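Local coordinates for protein acyl-coenzyme A oxidase (PDB 5K3J) that catalyses the first, desaturating step of peroxisomal beta-oxidation on the side chains of ascaroside-CoA pheromone precursors, using FAD and passing electrons to oxygen to form hydrogen peroxide, at residues Ser294-Leu308 / Leu346-Ile360. Sequence-based numbering, arbitrary orientation.
Sequences SQMAMEQGLFLAHAL and LARAYAFIFTGFETI. With 6QA (~{S}-[2-[3-[[(2~{R})-4-[[[(2~{R},3~{S},4~{R},5~{R})-5-(6-aminopurin-9-yl)-4-oxidanyl-3-phosphonooxy-oxolan-2-yl]methoxy-oxidanyl-phosphoryl]oxy-oxidanyl-phosphoryl]oxy-3,3-dimethyl-2-oxidanyl-butanoyl]amino]propanoylamino]ethyl] 5-[(2~{R},3~{R},5~{R},6~{S})-6-methyl-3,5-bis(oxidanyl)oxan-2-yl]oxypentanethioate), chain E.
Met298 enters as a knob among Ile353, Gly356, Phe357 and Ile360. Its CG stands anti to the backbone N (chi1 172°), and bends at the next two bonds bring the methyl group over the Phe357 ring: Met298 CE lies 3.4 Å from the ring centroid, almost exactly on the normal, a CH-pi contact with the sulfur farther above the same ring. Met298 SD meanwhile rests 3.6 Å from Ile353 CG2, and Ile360 CD1 meets the root of the side chain at CB. On the facing helix, Ala349 is the answering knob, set among Gly301, Leu304, Ala305 and Leu308. Between the knobs, Ile353 CD1 meets Leu302 CD2 at 3.6 Å, the two side chains crossing at about a right angle. Gly301 and Gly356, without side chains, let the backbones close in, with Met298 CA and Gly356 CA 4.3 Å apart. At one end Thr359 OG1 donates to Ser294 O (2.9 Å), in the carbonyl plane and on a lone pair.

Helix 379-405 packs against Leu304 and Phe352, while helix 520-543 takes Ala351 and Thr355. Pointing away from this interface, Glu299 extends to the ascaroside sugar, where its OE1 accepts a hydrogen bond from 6QA O01 (2.9 Å). With an alanine here, that sugar hydroxyl would probably lose its carboxylate partner, and the grip on the ascaroside is likely to weaken. Antiparallel helices, their segment axes 7.0 Å apart at closest and at 156°, thus pack by knobs-into-holes within the alpha-helical C-alpha1 domain of acyl-CoA oxidases, one of them carrying a substrate-specificity residue on its far side.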
ATOM      1  N   SER A 294       6.799  21.671   0.799  1.00 39.92           N
ATOM      2  CA  SER A 294       7.476  22.144  -0.399  1.00 46.75           C
ATOM      3  C   SER A 294       8.521  21.133  -0.859  1.00 48.45           C
ATOM      4  O   SER A 294       8.757  20.964  -2.055  1.00 47.59           O
ATOM      5  CB  SER A 294       8.134  23.505  -0.143  1.00 44.08           C
ATOM      6  OG  SER A 294       9.057  23.434   0.932  1.00 41.93           O
ATOM      7  N   GLN A 295       9.121  20.441   0.102  1.00 54.30           N
ATOM      8  CA  GLN A 295      10.262  19.575  -0.168  1.00 52.13           C
ATOM      9  C   GLN A 295       9.884  18.169  -0.648  1.00 50.77           C
ATOM     10  O   GLN A 295      10.652  17.533  -1.366  1.00 52.73           O
ATOM     11  CB  GLN A 295      11.135  19.495   1.094  1.00 56.91           C
ATOM     12  CG  GLN A 295      12.313  18.542   1.023  1.00 63.77           C
ATOM     13  CD  GLN A 295      12.045  17.239   1.753  1.00 68.88           C
ATOM     14  OE1 GLN A 295      10.908  16.944   2.122  1.00 68.55           O
ATOM     15  NE2 GLN A 295      13.096  16.456   1.973  1.00 67.52           N
ATOM     16  N   MET A 296       8.703  17.685  -0.280  1.00 53.62           N
ATOM     17  CA  MET A 296       8.388  16.276  -0.535  1.00 49.48           C
ATOM     18  C   MET A 296       7.926  15.968  -1.957  1.00 49.19           C
ATOM     19  O   MET A 296       7.723  14.812  -2.297  1.00 56.05           O
ATOM     20  CB  MET A 296       7.343  15.770   0.464  1.00 45.54           C
ATOM     21  CG  MET A 296       6.285  16.776   0.861  1.00 47.23           C
ATOM     22  SD  MET A 296       5.298  16.143   2.233  1.00 41.84           S
ATOM     23  CE  MET A 296       4.699  14.619   1.513  1.00 39.10           C
ATOM     24  N   ALA A 297       7.768  16.986  -2.794  1.00 32.25           N
ATOM     25  CA  ALA A 297       7.580  16.719  -4.214  1.00 28.27           C
ATOM     26  C   ALA A 297       8.884  16.136  -4.750  1.00 29.83           C
ATOM     27  O   ALA A 297       8.885  15.176  -5.523  1.00 27.49           O
ATOM     28  CB  ALA A 297       7.190  17.976  -4.975  1.00 27.31           C
ATOM     29  N   MET A 298       9.991  16.723  -4.307  1.00 43.97           N
ATOM     30  CA  MET A 298      11.327  16.233  -4.607  1.00 46.63           C
ATOM     31  C   MET A 298      11.549  14.842  -4.025  1.00 45.90           C
ATOM     32  O   MET A 298      11.987  13.928  -4.722  1.00 46.17           O
ATOM     33  CB  MET A 298      12.367  17.201  -4.052  1.00 50.77           C
ATOM     34  CG  MET A 298      13.791  16.698  -4.130  1.00 55.31           C
ATOM     35  SD  MET A 298      14.395  16.621  -5.819  1.00 58.16           S
ATOM     36  CE  MET A 298      14.327  18.356  -6.253  1.00 58.08           C
ATOM     37  N   GLU A 299      11.236  14.696  -2.740  1.00 40.84           N
ATOM     38  CA  GLU A 299      11.517  13.475  -1.991  1.00 39.20           C
ATOM     39  C   GLU A 299      10.594  12.317  -2.378  1.00 35.58           C
ATOM     40  O   GLU A 299      11.034  11.168  -2.479  1.00 32.99           O
ATOM     41  CB  GLU A 299      11.400  13.745  -0.493  1.00 39.80           C
ATOM     42  CG  GLU A 299      11.756  12.563   0.384  1.00 40.87           C
ATOM     43  CD  GLU A 299      11.448  12.813   1.845  1.00 42.25           C
ATOM     44  OE1 GLU A 299      10.480  13.550   2.128  1.00 44.31           O
ATOM     45  OE2 GLU A 299      12.171  12.275   2.711  1.00 43.57           O
ATOM     46  N   GLN A 300       9.313  12.612  -2.591  1.00 36.89           N
ATOM     47  CA  GLN A 300       8.385  11.592  -3.056  1.00 38.58           C
ATOM     48  C   GLN A 300       8.554  11.409  -4.556  1.00 39.13           C
ATOM     49  O   GLN A 300       7.855  10.610  -5.176  1.00 41.95           O
ATOM     50  CB  GLN A 300       6.938  11.954  -2.705  1.00 37.33           C
ATOM     51  CG  GLN A 300       6.629  12.066  -1.229  1.00 39.56           C
ATOM     52  CD  GLN A 300       6.200  10.752  -0.621  1.00 38.22           C
ATOM     53  OE1 GLN A 300       5.686   9.875  -1.310  1.00 40.72           O
ATOM     54  NE2 GLN A 300       6.406  10.612   0.681  1.00 36.04           N
ATOM     55  N   GLY A 301       9.504  12.139  -5.129  1.00 40.58           N
ATOM     56  CA  GLY A 301       9.934  11.894  -6.488  1.00 37.94           C
ATOM     57  C   GLY A 301      11.090  10.909  -6.508  1.00 36.73           C
ATOM     58  O   GLY A 301      11.238  10.134  -7.454  1.00 40.71           O
ATOM     59  N   LEU A 302      11.886  10.906  -5.440  1.00 23.04           N
ATOM     60  CA  LEU A 302      13.094  10.078  -5.379  1.00 20.38           C
ATOM     61  C   LEU A 302      12.842   8.656  -4.856  1.00 19.68           C
ATOM     62  O   LEU A 302      13.405   7.705  -5.397  1.00 19.72           O
ATOM     63  CB  LEU A 302      14.163  10.769  -4.529  1.00 20.13           C
ATOM     64  CG  LEU A 302      14.810  11.983  -5.202  1.00 20.15           C
ATOM     65  CD1 LEU A 302      15.695  12.769  -4.242  1.00 19.60           C
ATOM     66  CD2 LEU A 302      15.609  11.544  -6.422  1.00 21.80           C
ATOM     67  N   PHE A 303      12.019   8.512  -3.816  1.00 24.10           N
ATOM     68  CA  PHE A 303      11.551   7.195  -3.371  1.00 24.77           C
ATOM     69  C   PHE A 303      11.017   6.386  -4.551  1.00 27.37           C
ATOM     70  O   PHE A 303      11.334   5.210  -4.721  1.00 26.49           O
ATOM     71  CB  PHE A 303      10.430   7.332  -2.345  1.00 23.18           C
ATOM     72  CG  PHE A 303      10.869   7.807  -0.993  1.00 22.53           C
ATOM     73  CD1 PHE A 303      11.988   7.283  -0.366  1.00 21.57           C
ATOM     74  CD2 PHE A 303      10.126   8.772  -0.331  1.00 23.24           C
ATOM     75  CE1 PHE A 303      12.357   7.728   0.898  1.00 20.47           C
ATOM     76  CE2 PHE A 303      10.490   9.219   0.923  1.00 23.27           C
ATOM     77  CZ  PHE A 303      11.610   8.694   1.538  1.00 21.47           C
ATOM     78  N   LEU A 304      10.177   7.043  -5.346  1.00 26.94           N
ATOM     79  CA  LEU A 304       9.527   6.436  -6.499  1.00 30.05           C
ATOM     80  C   LEU A 304      10.561   6.032  -7.534  1.00 31.12           C
ATOM     81  O   LEU A 304      10.464   4.961  -8.128  1.00 35.41           O
ATOM     82  CB  LEU A 304       8.513   7.404  -7.112  1.00 31.83           C
ATOM     83  CG  LEU A 304       7.661   6.901  -8.271  1.00 34.03           C
ATOM     84  CD1 LEU A 304       7.082   5.547  -7.926  1.00 35.83           C
ATOM     85  CD2 LEU A 304       6.552   7.897  -8.571  1.00 36.16           C
ATOM     86  N   ALA A 305      11.551   6.891  -7.751  1.00 33.36           N
ATOM     87  CA  ALA A 305      12.654   6.550  -8.634  1.00 34.97           C
ATOM     88  C   ALA A 305      13.392   5.326  -8.099  1.00 34.99           C
ATOM     89  O   ALA A 305      13.770   4.436  -8.857  1.00 36.37           O
ATOM     90  CB  ALA A 305      13.593   7.727  -8.775  1.00 35.36           C
ATOM     91  N   HIS A 306      13.583   5.298  -6.784  1.00 37.90           N
ATOM     92  CA  HIS A 306      14.219   4.181  -6.094  1.00 35.39           C
ATOM     93  C   HIS A 306      13.479   2.873  -6.377  1.00 35.19           C
ATOM     94  O   HIS A 306      14.095   1.856  -6.693  1.00 35.79           O
ATOM     95  CB  HIS A 306      14.268   4.476  -4.587  1.00 32.70           C
ATOM     96  CG  HIS A 306      14.981   3.444  -3.768  1.00 28.45           C
ATOM     97  ND1 HIS A 306      15.642   3.762  -2.602  1.00 27.41           N
ATOM     98  CD2 HIS A 306      15.113   2.105  -3.920  1.00 28.58           C
ATOM     99  CE1 HIS A 306      16.166   2.668  -2.080  1.00 28.05           C
ATOM    100  NE2 HIS A 306      15.860   1.647  -2.860  1.00 29.11           N
ATOM    101  N   ALA A 307      12.156   2.907  -6.267  1.00 40.70           N
ATOM    102  CA  ALA A 307      11.341   1.731  -6.539  1.00 43.22           C
ATOM    103  C   ALA A 307      11.496   1.285  -7.989  1.00 44.67           C
ATOM    104  O   ALA A 307      11.667   0.098  -8.273  1.00 51.11           O
ATOM    105  CB  ALA A 307       9.885   2.016  -6.225  1.00 43.27           C
ATOM    106  N   LEU A 308      11.444   2.255  -8.896  1.00 26.60           N
ATOM    107  CA  LEU A 308      11.530   1.998 -10.330  1.00 25.36           C
ATOM    108  C   LEU A 308      12.919   1.535 -10.746  1.00 20.67           C
ATOM    109  O   LEU A 308      13.068   0.829 -11.740  1.00 19.34           O
ATOM    110  CB  LEU A 308      11.143   3.251 -11.109  1.00 25.40           C
ATOM    111  CG  LEU A 308       9.703   3.684 -10.855  1.00 27.26           C
ATOM    112  CD1 LEU A 308       9.495   5.131 -11.256  1.00 27.43           C
ATOM    113  CD2 LEU A 308       8.751   2.771 -11.601  1.00 29.18           C
ATOM    114  N   LEU A 346       7.627   6.411 -13.930  1.00 49.92           N
ATOM    115  CA  LEU A 346       8.947   6.931 -14.264  1.00 48.57           C
ATOM    116  C   LEU A 346       8.841   8.350 -14.809  1.00 46.26           C
ATOM    117  O   LEU A 346       9.718   9.180 -14.586  1.00 49.38           O
ATOM    118  CB  LEU A 346       9.645   6.022 -15.278  1.00 44.93           C
ATOM    119  CG  LEU A 346      11.068   6.426 -15.656  1.00 46.56           C
ATOM    120  CD1 LEU A 346      11.947   6.466 -14.416  1.00 46.59           C
ATOM    121  CD2 LEU A 346      11.643   5.482 -16.704  1.00 45.76           C
ATOM    122  N   ALA A 347       7.752   8.623 -15.517  1.00 51.27           N
ATOM    123  CA  ALA A 347       7.484   9.964 -16.015  1.00 49.61           C
ATOM    124  C   ALA A 347       7.125  10.883 -14.851  1.00 47.66           C
ATOM    125  O   ALA A 347       7.472  12.065 -14.847  1.00 45.49           O
ATOM    126  CB  ALA A 347       6.371   9.941 -17.047  1.00 53.95           C
ATOM    127  N   ARG A 348       6.429  10.326 -13.864  1.00 36.45           N
ATOM    128  CA  ARG A 348       6.020  11.085 -12.688  1.00 35.53           C
ATOM    129  C   ARG A 348       7.200  11.391 -11.774  1.00 33.95           C
ATOM    130  O   ARG A 348       7.285  12.477 -11.209  1.00 33.81           O
ATOM    131  CB  ARG A 348       4.941  10.327 -11.913  1.00 36.03           C
ATOM    132  CG  ARG A 348       3.540  10.510 -12.474  1.00 34.04           C
ATOM    133  CD  ARG A 348       2.541   9.566 -11.824  1.00 33.21           C
ATOM    134  NE  ARG A 348       1.169   9.913 -12.180  1.00 34.84           N
ATOM    135  CZ  ARG A 348       0.101   9.210 -11.821  1.00 36.60           C
ATOM    136  NH1 ARG A 348       0.248   8.109 -11.097  1.00 37.48           N
ATOM    137  NH2 ARG A 348      -1.111   9.604 -12.189  1.00 36.84           N
ATOM    138  N   ALA A 349       8.105  10.428 -11.637  1.00 26.89           N
ATOM    139  CA  ALA A 349       9.281  10.596 -10.790  1.00 29.99           C
ATOM    140  C   ALA A 349      10.108  11.795 -11.240  1.00 35.79           C
ATOM    141  O   ALA A 349      10.553  12.597 -10.417  1.00 41.81           O
ATOM    142  CB  ALA A 349      10.126   9.340 -10.801  1.00 30.73           C
ATOM    143  N   TYR A 350      10.312  11.907 -12.550  1.00 45.89           N
ATOM    144  CA  TYR A 350      10.979  13.065 -13.129  1.00 42.58           C
ATOM    145  C   TYR A 350      10.137  14.322 -12.954  1.00 41.84           C
ATOM    146  O   TYR A 350      10.644  15.363 -12.536  1.00 41.50           O
ATOM    147  CB  TYR A 350      11.271  12.834 -14.614  1.00 42.67           C
ATOM    148  CG  TYR A 350      12.494  11.985 -14.878  1.00 39.04           C
ATOM    149  CD1 TYR A 350      12.379  10.626 -15.126  1.00 37.43           C
ATOM    150  CD2 TYR A 350      13.764  12.545 -14.877  1.00 35.43           C
ATOM    151  CE1 TYR A 350      13.491   9.845 -15.368  1.00 35.41           C
ATOM    152  CE2 TYR A 350      14.886  11.774 -15.117  1.00 36.31           C
ATOM    153  CZ  TYR A 350      14.743  10.422 -15.363  1.00 36.07           C
ATOM    154  OH  TYR A 350      15.853   9.647 -15.602  1.00 38.32           O
ATOM    155  N   ALA A 351       8.850  14.216 -13.273  1.00 39.10           N
ATOM    156  CA  ALA A 351       7.944  15.358 -13.215  1.00 39.27           C
ATOM    157  C   ALA A 351       7.840  15.917 -11.801  1.00 41.39           C
ATOM    158  O   ALA A 351       7.835  17.134 -11.608  1.00 43.46           O
ATOM    159  CB  ALA A 351       6.566  14.969 -13.730  1.00 37.33           C
ATOM    160  N   PHE A 352       7.761  15.025 -10.817  1.00 44.27           N
ATOM    161  CA  PHE A 352       7.648  15.441  -9.420  1.00 42.93           C
ATOM    162  C   PHE A 352       8.905  16.175  -8.961  1.00 42.78           C
ATOM    163  O   PHE A 352       8.826  17.207  -8.297  1.00 40.68           O
ATOM    164  CB  PHE A 352       7.396  14.240  -8.496  1.00 43.97           C
ATOM    165  CG  PHE A 352       6.073  13.558  -8.714  1.00 43.38           C
ATOM    166  CD1 PHE A 352       5.095  14.141  -9.502  1.00 42.93           C
ATOM    167  CD2 PHE A 352       5.808  12.332  -8.124  1.00 46.92           C
ATOM    168  CE1 PHE A 352       3.884  13.513  -9.703  1.00 47.62           C
ATOM    169  CE2 PHE A 352       4.599  11.700  -8.321  1.00 49.79           C
ATOM    170  CZ  PHE A 352       3.636  12.292  -9.112  1.00 48.69           C
ATOM    171  N   ILE A 353      10.063  15.626  -9.319  1.00 38.98           N
ATOM    172  CA  ILE A 353      11.352  16.161  -8.882  1.00 42.15           C
ATOM    173  C   ILE A 353      11.586  17.574  -9.413  1.00 44.53           C
ATOM    174  O   ILE A 353      12.048  18.452  -8.680  1.00 42.62           O
ATOM    175  CB  ILE A 353      12.506  15.233  -9.320  1.00 39.06           C
ATOM    176  CG1 ILE A 353      12.541  13.994  -8.424  1.00 38.38           C
ATOM    177  CG2 ILE A 353      13.847  15.955  -9.268  1.00 37.52           C
ATOM    178  CD1 ILE A 353      13.444  12.897  -8.935  1.00 38.51           C
ATOM    179  N   PHE A 354      11.249  17.795 -10.680  1.00 53.66           N
ATOM    180  CA  PHE A 354      11.381  19.118 -11.284  1.00 51.89           C
ATOM    181  C   PHE A 354      10.372  20.079 -10.674  1.00 49.84           C
ATOM    182  O   PHE A 354      10.652  21.265 -10.496  1.00 53.57           O
ATOM    183  CB  PHE A 354      11.194  19.040 -12.799  1.00 49.33           C
ATOM    184  CG  PHE A 354      12.210  18.175 -13.487  1.00 48.43           C
ATOM    185  CD1 PHE A 354      13.507  18.110 -13.016  1.00 46.15           C
ATOM    186  CD2 PHE A 354      11.866  17.418 -14.597  1.00 48.02           C
ATOM    187  CE1 PHE A 354      14.443  17.316 -13.635  1.00 45.39           C
ATOM    188  CE2 PHE A 354      12.800  16.620 -15.222  1.00 49.48           C
ATOM    189  CZ  PHE A 354      14.092  16.568 -14.740  1.00 47.73           C
ATOM    190  N   THR A 355       9.193  19.556 -10.360  1.00 43.95           N
ATOM    191  CA  THR A 355       8.180  20.317  -9.646  1.00 45.88           C
ATOM    192  C   THR A 355       8.692  20.638  -8.245  1.00 45.59           C
ATOM    193  O   THR A 355       8.377  21.684  -7.676  1.00 44.72           O
ATOM    194  CB  THR A 355       6.848  19.538  -9.568  1.00 47.09           C
ATOM    195  OG1 THR A 355       6.416  19.195 -10.891  1.00 48.38           O
ATOM    196  CG2 THR A 355       5.767  20.363  -8.887  1.00 48.15           C
ATOM    197  N   GLY A 356       9.497  19.727  -7.704  1.00 51.28           N
ATOM    198  CA  GLY A 356      10.088  19.903  -6.392  1.00 53.22           C
ATOM    199  C   GLY A 356      11.128  21.009  -6.348  1.00 51.72           C
ATOM    200  O   GLY A 356      11.205  21.746  -5.365  1.00 50.14           O
ATOM    201  N   PHE A 357      11.925  21.127  -7.408  1.00 45.01           N
ATOM    202  CA  PHE A 357      12.955  22.164  -7.483  1.00 43.98           C
ATOM    203  C   PHE A 357      12.364  23.565  -7.407  1.00 44.11           C
ATOM    204  O   PHE A 357      12.935  24.449  -6.766  1.00 43.59           O
ATOM    205  CB  PHE A 357      13.780  22.034  -8.770  1.00 41.07           C
ATOM    206  CG  PHE A 357      14.942  21.094  -8.651  1.00 39.18           C
ATOM    207  CD1 PHE A 357      15.955  21.346  -7.745  1.00 38.81           C
ATOM    208  CD2 PHE A 357      15.028  19.970  -9.449  1.00 36.26           C
ATOM    209  CE1 PHE A 357      17.022  20.491  -7.626  1.00 42.88           C
ATOM    210  CE2 PHE A 357      16.099  19.113  -9.332  1.00 38.09           C
ATOM    211  CZ  PHE A 357      17.093  19.373  -8.422  1.00 41.31           C
ATOM    212  N   GLU A 358      11.227  23.770  -8.064  1.00 40.59           N
ATOM    213  CA  GLU A 358      10.580  25.077  -8.061  1.00 43.63           C
ATOM    214  C   GLU A 358      10.072  25.454  -6.670  1.00 46.55           C
ATOM    215  O   GLU A 358      10.355  26.546  -6.180  1.00 56.07           O
ATOM    216  CB  GLU A 358       9.427  25.111  -9.065  1.00 45.65           C
ATOM    217  CG  GLU A 358       9.853  25.048 -10.520  1.00 48.93           C
ATOM    218  CD  GLU A 358       8.726  25.413 -11.468  1.00 51.73           C
ATOM    219  OE1 GLU A 358       7.671  25.879 -10.987  1.00 48.08           O
ATOM    220  OE2 GLU A 358       8.892  25.232 -12.693  1.00 54.26           O
ATOM    221  N   THR A 359       9.334  24.548  -6.034  1.00 43.29           N
ATOM    222  CA  THR A 359       8.723  24.844  -4.741  1.00 42.07           C
ATOM    223  C   THR A 359       9.741  24.851  -3.600  1.00 44.15           C
ATOM    224  O   THR A 359       9.517  25.485  -2.568  1.00 41.11           O
ATOM    225  CB  THR A 359       7.595  23.851  -4.407  1.00 43.59           C
ATOM    226  OG1 THR A 359       8.114  22.517  -4.387  1.00 47.97           O
ATOM    227  CG2 THR A 359       6.480  23.949  -5.441  1.00 43.51           C
ATOM    228  N   ILE A 360      10.856  24.154  -3.783  1.00 39.58           N
ATOM    229  CA  ILE A 360      11.937  24.206  -2.803  1.00 42.53           C
ATOM    230  C   ILE A 360      12.560  25.595  -2.798  1.00 54.78           C
ATOM    231  O   ILE A 360      12.835  26.162  -1.740  1.00 57.03           O
ATOM    232  CB  ILE A 360      13.026  23.145  -3.087  1.00 45.32           C
ATOM    233  CG1 ILE A 360      12.599  21.779  -2.546  1.00 44.57           C
ATOM    234  CG2 ILE A 360      14.358  23.538  -2.459  1.00 45.12           C
ATOM    235  CD1 ILE A 360      13.519  20.649  -2.961  1.00 41.96           C
TER
HETATM  236  P26 6QA E 703      -5.704  26.123  11.913  1.00 90.58           P
HETATM  237  P29 6QA E 703      -7.465  28.495  11.298  1.00 86.58           P
HETATM  238  P50 6QA E 703      -9.349  30.442   4.825  1.00112.46           P
HETATM  239  O01 6QA E 703       9.752  12.720   4.815  1.00 50.87           O
HETATM  240  C02 6QA E 703       9.939  13.815   5.739  1.00 45.64           C
HETATM  241  C03 6QA E 703       9.424  13.230   7.064  1.00 45.10           C
HETATM  242  O04 6QA E 703       9.242  14.189   8.001  1.00 44.72           O
HETATM  243  C05 6QA E 703       8.076  14.940   7.885  1.00 47.76           C
HETATM  244  C06 6QA E 703       7.261  14.758   9.195  1.00 47.56           C
HETATM  245  C07 6QA E 703       6.486  16.072   9.449  1.00 48.76           C
HETATM  246  C08 6QA E 703       6.176  16.179  10.941  1.00 49.84           C
HETATM  247  C09 6QA E 703       4.726  16.283  11.174  1.00 49.74           C
HETATM  248  S10 6QA E 703       4.247  17.719  12.266  1.00 51.99           S
HETATM  249  C11 6QA E 703       2.959  18.784  11.561  1.00 46.57           C
HETATM  250  C12 6QA E 703       2.179  18.202  10.419  1.00 43.07           C
HETATM  251  N13 6QA E 703       0.805  18.374  10.704  1.00 45.35           N
HETATM  252  C14 6QA E 703      -0.042  19.207   9.875  1.00 49.09           C
HETATM  253  C15 6QA E 703      -1.568  19.364  10.213  1.00 54.71           C
HETATM  254  C16 6QA E 703      -1.850  20.891  10.413  1.00 59.95           C
HETATM  255  N17 6QA E 703      -3.073  21.314   9.703  1.00 65.17           N
HETATM  256  C18 6QA E 703      -3.760  22.519  10.187  1.00 73.70           C
HETATM  257  C19 6QA E 703      -5.026  22.987   9.473  1.00 80.37           C
HETATM  258  O20 6QA E 703      -5.406  22.019   8.520  1.00 82.15           O
HETATM  259  C21 6QA E 703      -4.810  24.351   8.758  1.00 83.77           C
HETATM  260  C22 6QA E 703      -6.266  24.719   8.232  1.00 85.34           C
HETATM  261  C23 6QA E 703      -3.746  24.174   7.625  1.00 78.42           C
HETATM  262  C24 6QA E 703      -4.334  25.495   9.648  1.00 86.07           C
HETATM  263  O25 6QA E 703      -5.433  26.191  10.271  1.00 84.07           O
HETATM  264  O27 6QA E 703      -6.026  24.706  12.410  1.00 84.95           O
HETATM  265  O28 6QA E 703      -7.020  27.170  12.203  1.00 95.15           O
HETATM  266  O30 6QA E 703      -7.145  29.738  12.134  1.00 79.34           O
HETATM  267  O31 6QA E 703      -6.654  28.461   9.826  1.00 91.89           O
HETATM  268  C32 6QA E 703      -7.322  28.490   8.622  1.00 89.34           C
HETATM  269  C33 6QA E 703      -7.159  29.954   8.033  1.00 92.10           C
HETATM  270  O34 6QA E 703      -5.965  30.378   8.192  1.00 92.25           O
HETATM  271  C35 6QA E 703      -5.244  30.551   6.744  1.00 88.92           C
HETATM  272  N36 6QA E 703      -3.986  29.786   6.752  1.00 85.42           N
HETATM  273  C37 6QA E 703      -3.822  28.549   7.228  1.00 89.93           C
HETATM  274  N38 6QA E 703      -2.557  28.146   7.096  1.00 81.66           N
HETATM  275  C39 6QA E 703      -1.860  29.164   6.513  1.00 81.50           C
HETATM  276  C40 6QA E 703      -2.758  30.210   6.299  1.00 84.99           C
HETATM  277  N41 6QA E 703      -2.312  31.362   5.726  1.00 86.01           N
HETATM  278  C42 6QA E 703      -1.033  31.477   5.372  1.00 85.72           C
HETATM  279  N43 6QA E 703      -0.134  30.489   5.568  1.00 81.54           N
HETATM  280  C44 6QA E 703      -0.500  29.336   6.128  1.00 81.58           C
HETATM  281  N45 6QA E 703       0.476  28.263   6.341  1.00 77.48           N
HETATM  282  C46 6QA E 703      -6.073  30.142   5.833  1.00 91.30           C
HETATM  283  O47 6QA E 703      -6.253  31.194   4.780  1.00 96.43           O
HETATM  284  C48 6QA E 703      -7.412  29.880   6.516  1.00 96.39           C
HETATM  285  O49 6QA E 703      -8.371  30.816   6.147  1.00100.31           O
HETATM  286  O51 6QA E 703     -10.767  30.312   5.295  1.00 94.74           O
HETATM  287  O52 6QA E 703      -8.884  29.123   4.186  1.00101.91           O
HETATM  288  O53 6QA E 703      -9.225  31.526   3.789  1.00 99.62           O
HETATM  289  O54 6QA E 703      -8.949  28.436  11.033  1.00 84.32           O
HETATM  290  O55 6QA E 703      -4.491  26.648  12.659  1.00 93.63           O
HETATM  291  O56 6QA E 703      -3.339  23.110  11.138  1.00 68.79           O
HETATM  292  O57 6QA E 703       0.390  19.789   8.936  1.00 52.24           O
HETATM  293  O58 6QA E 703       3.997  15.438  10.668  1.00 46.08           O
HETATM  294  O59 6QA E 703      10.363  12.263   7.609  1.00 41.16           O
HETATM  295  C60 6QA E 703      11.671  12.814   7.796  1.00 40.44           C
HETATM  296  C61 6QA E 703      12.440  11.684   8.443  1.00 39.77           C
HETATM  297  C62 6QA E 703      12.255  13.318   6.450  1.00 44.63           C
HETATM  298  C63 6QA E 703      11.348  14.254   5.771  1.00 44.83           C
HETATM  299  O64 6QA E 703      13.523  14.016   6.709  1.00 49.78           O